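Local coordinates for Lin2634 protein (Listeria innocua, PDB 3MZO), which is an HD-domain phosphohydrolase of the YfbR-like family that binds calcium and probably removes phosphate from deoxyribonucleoside 5'-monophosphates, at the interface of chains A and B. Coordinates in Å, arbitrary orientation; residue numbers count along the deposited sequence, not the author numbering. Chains: chain A/B, Lin2634 protein.

Contact 1: the interface of chains A and B. Residues chain A 27-29, 33, 37; chain B 12, 15-16.
B:Glu15 reaches into chain A and meets A:Gln27, A:His29 and A:Lys37, a worked example of how one carboxylate can be divided among several donors in a YfbR-like HD-domain protein. The acid stands on the short 3-10 turn 14-16 with CG anti to its carbonyl carbon (chi1 -56°), and its extended chain carries both oxygens to the partner. The A:His29 ring crosses the acid at about a right angle and meets its carboxylate carbon CD with the ring edge, in plane. A:His29 ND1 donates nearly in its own ring plane to the syn lone pair of B:Glu15 OE1, 2.5 Å away. B:Glu15 OE1 is also met from well above the carboxylate plane by the amide NE2 of A:Gln27, at 3.1 Å. The other oxygen, B:Glu15 OE2, turns its syn lone pair to the ammonium NZ of A:Lys37 in a salt bridge of 2.7 Å. This lysine, bent at chi3 (-66°), sets NZ over the rim of one imidazole face, while the backbone O of A:Gln27 lies over the rim of the other. A:Glu33 comes from another side: its carboxylate stacks on that of B:Glu15 with the planes 18° apart, and its CD rests 3.4 Å from B:Glu15 CG. Water 2 ties A:Glu33 OE2 to the backbone O of B:Glu15. The A:Gln27 amide is also fixed in rotation, because A:Gln27 NE2 gives a second bond to the backbone O of B:Ser12 at 3.1 Å. A:Gln27 OE1 accepts from B:Asn16 ND2 at 3.2 Å, with the donor above the carbonyl plane. Water 1 bridges A:Lys37 NZ and B:Ser12 OG.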
# COMPACT_ATOMS: atom_id res chain seq x y z
N GLN A 27 -3.26 -10.53 1.91
CA GLN A 27 -3.29 -10.00 0.53
C GLN A 27 -4.69 -9.46 0.23
O GLN A 27 -5.65 -10.23 0.24
CB GLN A 27 -2.86 -11.10 -0.50
CG GLN A 27 -2.75 -10.50 -1.95
CD GLN A 27 -2.03 -11.37 -2.99
OE1 GLN A 27 -1.11 -12.14 -2.67
NE2 GLN A 27 -2.46 -11.24 -4.28
N GLU A 28 -4.84 -8.16 -0.04
CA GLU A 28 -6.15 -7.60 -0.41
C GLU A 28 -6.38 -7.82 -1.92
O GLU A 28 -5.45 -7.98 -2.65
CB GLU A 28 -6.26 -6.11 -0.02
CG GLU A 28 -6.56 -5.81 1.49
CD GLU A 28 -8.06 -5.50 1.78
OE1 GLU A 28 -8.87 -6.44 1.82
OE2 GLU A 28 -8.42 -4.30 1.96
N HIS A 29 -7.63 -7.85 -2.37
CA HIS A 29 -7.92 -8.07 -3.79
C HIS A 29 -8.89 -7.01 -4.21
O HIS A 29 -9.92 -6.90 -3.60
CB HIS A 29 -8.52 -9.48 -4.03
CG HIS A 29 -7.73 -10.60 -3.43
ND1 HIS A 29 -6.52 -11.02 -3.93
CD2 HIS A 29 -7.96 -11.36 -2.33
CE1 HIS A 29 -6.05 -12.01 -3.19
NE2 HIS A 29 -6.90 -12.22 -2.19
N GLU A 33 -9.36 -7.01 -9.89
CA GLU A 33 -8.61 -8.26 -9.81
C GLU A 33 -9.49 -9.51 -9.68
O GLU A 33 -9.28 -10.49 -10.40
CB GLU A 33 -7.57 -8.17 -8.68
CG GLU A 33 -6.50 -7.16 -9.04
CD GLU A 33 -5.61 -6.70 -7.89
OE1 GLU A 33 -6.02 -6.76 -6.71
OE2 GLU A 33 -4.48 -6.28 -8.22
N LYS A 37 -9.87 -12.66 -12.26
CA LYS A 37 -9.73 -14.05 -11.81
C LYS A 37 -11.00 -14.86 -12.10
O LYS A 37 -10.92 -15.97 -12.58
CB LYS A 37 -9.35 -14.11 -10.34
CG LYS A 37 -7.93 -13.55 -10.05
CD LYS A 37 -7.54 -13.67 -8.56
CE LYS A 37 -8.41 -12.79 -7.68
NZ LYS A 37 -7.93 -12.85 -6.25
N SER B 12 -3.70 -14.95 -8.63
CA SER B 12 -3.53 -13.97 -7.60
C SER B 12 -2.15 -13.34 -7.63
O SER B 12 -1.99 -12.21 -7.21
CB SER B 12 -3.78 -14.60 -6.19
OG SER B 12 -5.17 -14.75 -6.01
N GLU B 15 -1.60 -10.05 -9.24
CA GLU B 15 -1.95 -8.84 -8.49
C GLU B 15 -0.72 -8.21 -7.85
O GLU B 15 -0.79 -7.10 -7.32
CB GLU B 15 -2.94 -9.15 -7.36
CG GLU B 15 -4.23 -9.85 -7.87
CD GLU B 15 -5.11 -10.37 -6.76
OE1 GLU B 15 -4.94 -10.00 -5.59
OE2 GLU B 15 -6.00 -11.17 -7.06
N ASN B 16 0.38 -8.95 -7.82
CA ASN B 16 1.57 -8.50 -7.15
C ASN B 16 2.66 -8.08 -8.15
O ASN B 16 3.79 -7.82 -7.73
CB ASN B 16 2.11 -9.61 -6.23
CG ASN B 16 1.17 -9.95 -5.07
OD1 ASN B 16 0.51 -9.08 -4.51
ND2 ASN B 16 1.12 -11.23 -4.72
O HOH W 1 -8.23 -15.73 -5.54
O HOH W 2 -2.74 -4.91 -6.91

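Contact 2: the interface of chains A and B. Residues chain A 32-33, 35-36, 66; chain B 32-33, 35-36.
A:Ala32 and B:Tyr36, which touch across the interface, both lie in regular helical backbone, near the start of the two copies of helix 31-51 that cross steeply here. The pairing illustrates how small residues on one helix accept a large ring from its symmetry mate. Each tyrosine has CG anti to the backbone N (chi1 163°), which turns the ring toward the opposing chain. One face of the B:Tyr36 ring is covered near its rim by the CA of A:Ala32, whose methyl CB lies 3.8 Å from B:Tyr36 CD2. CB of A:Ser35 lies 3.6 Å from B:Tyr36 CD1. The same ring carbon, B:Tyr36 CD1, is touched by CD1 of A:Leu66 at 3.8 Å. The backbone O of A:Leu66 lies at the ring edge, in plane, 3.6 Å from B:Tyr36 CE1. A:Tyr36 repeats the packing with B:Ala32 and B:Ser35: its CB and ring root lie against the backbone O of B:Ala32.

To one side of the tyrosines, where the two helices meet about the two-fold axis, A:Glu33 and B:Glu33 cross at a slant, their methylene CG atoms 3.4 Å apart. Their carboxylates stack with planes 19° apart, and the two OE2 atoms are separated by 3.3 Å. Two such groups this close may favour a proton on one of them, which the structure alone cannot show. The two alanine methyl groups flank the glutamate chains, A:Ala32 CB lying 3.9 Å from B:Glu33 CG. Close packing of this kind may stabilise the dimer within the deposited assembly and brace the helix that supplies the metal ligand His34, together with the end of helix 58-67, just before the HD-motif ligands His68 and Asp69.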
# COMPACT_ATOMS: atom_id res chain seq x y z
N ALA A 32 -11.52 -5.25 -9.45
CA ALA A 32 -10.95 -5.45 -10.78
C ALA A 32 -10.20 -6.77 -10.88
O ALA A 32 -10.38 -7.55 -11.84
CB ALA A 32 -10.00 -4.22 -11.20
N GLU A 33 -9.36 -7.01 -9.89
CA GLU A 33 -8.61 -8.26 -9.81
C GLU A 33 -9.49 -9.51 -9.68
O GLU A 33 -9.28 -10.49 -10.40
CB GLU A 33 -7.57 -8.17 -8.68
CG GLU A 33 -6.50 -7.16 -9.04
CD GLU A 33 -5.61 -6.70 -7.89
OE1 GLU A 33 -6.02 -6.76 -6.71
OE2 GLU A 33 -4.48 -6.28 -8.22
N SER A 35 -12.50 -9.73 -10.72
CA SER A 35 -13.13 -9.89 -12.02
C SER A 35 -12.22 -10.60 -13.01
O SER A 35 -12.67 -11.50 -13.70
CB SER A 35 -13.62 -8.58 -12.59
OG SER A 35 -14.53 -7.98 -11.67
N TYR A 36 -10.96 -10.21 -13.07
CA TYR A 36 -9.97 -10.89 -13.92
C TYR A 36 -9.93 -12.38 -13.56
O TYR A 36 -9.93 -13.26 -14.42
CB TYR A 36 -8.59 -10.25 -13.74
CG TYR A 36 -7.46 -11.13 -14.27
CD1 TYR A 36 -7.25 -11.30 -15.63
CD2 TYR A 36 -6.67 -11.85 -13.38
CE1 TYR A 36 -6.25 -12.17 -16.10
CE2 TYR A 36 -5.67 -12.66 -13.82
CZ TYR A 36 -5.46 -12.84 -15.17
OH TYR A 36 -4.46 -13.71 -15.54
N LEU A 66 -16.88 -11.34 -16.79
CA LEU A 66 -16.13 -10.09 -16.77
C LEU A 66 -16.86 -8.93 -16.10
O LEU A 66 -16.26 -8.10 -15.40
CB LEU A 66 -15.75 -9.70 -18.20
CG LEU A 66 -14.84 -8.49 -18.34
CD1 LEU A 66 -13.44 -8.90 -17.89
CD2 LEU A 66 -14.83 -7.98 -19.75
N ALA B 32 -2.90 -7.91 -13.36
CA ALA B 32 -4.27 -8.43 -13.28
C ALA B 32 -5.30 -7.37 -13.63
O ALA B 32 -6.23 -7.60 -14.43
CB ALA B 32 -4.57 -9.07 -11.84
N GLU B 33 -5.13 -6.20 -13.03
CA GLU B 33 -6.01 -5.07 -13.30
C GLU B 33 -5.96 -4.58 -14.76
O GLU B 33 -7.01 -4.37 -15.37
CB GLU B 33 -5.70 -3.93 -12.31
CG GLU B 33 -6.11 -4.34 -10.92
CD GLU B 33 -5.56 -3.49 -9.78
OE1 GLU B 33 -4.50 -2.84 -9.93
OE2 GLU B 33 -6.23 -3.49 -8.72
N SER B 35 -5.19 -6.41 -17.26
CA SER B 35 -5.87 -7.44 -18.03
C SER B 35 -7.38 -7.28 -17.99
O SER B 35 -8.02 -7.38 -19.02
CB SER B 35 -5.47 -8.83 -17.60
OG SER B 35 -4.05 -8.97 -17.72
N TYR B 36 -7.94 -7.03 -16.82
CA TYR B 36 -9.38 -6.75 -16.68
C TYR B 36 -9.76 -5.58 -17.59
O TYR B 36 -10.76 -5.62 -18.31
CB TYR B 36 -9.72 -6.45 -15.21
CG TYR B 36 -11.08 -5.78 -15.06
CD1 TYR B 36 -12.26 -6.50 -15.23
CD2 TYR B 36 -11.16 -4.42 -14.82
CE1 TYR B 36 -13.51 -5.85 -15.15
CE2 TYR B 36 -12.36 -3.79 -14.71
CZ TYR B 36 -13.54 -4.49 -14.88
OH TYR B 36 -14.71 -3.78 -14.78

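Contact 1 and contact 2 are neighbouring parts of one two-fold interface, the centres of their C-alpha atoms about 9 Å apart. They share A:Glu33 on helix 31-51, which faces the N-terminal 3-10 turn of chain B in contact 1 and its own symmetry mate in contact 2. Polar, charge-matched gripping in the first thus adjoins close helix packing in the second. Symmetry repeats contact 1 with the chains exchanged, so two such polar patches flank the helix pairing. This interface belongs to a deposited assembly of six chains; the structure alone does not show whether the pair forms in solution.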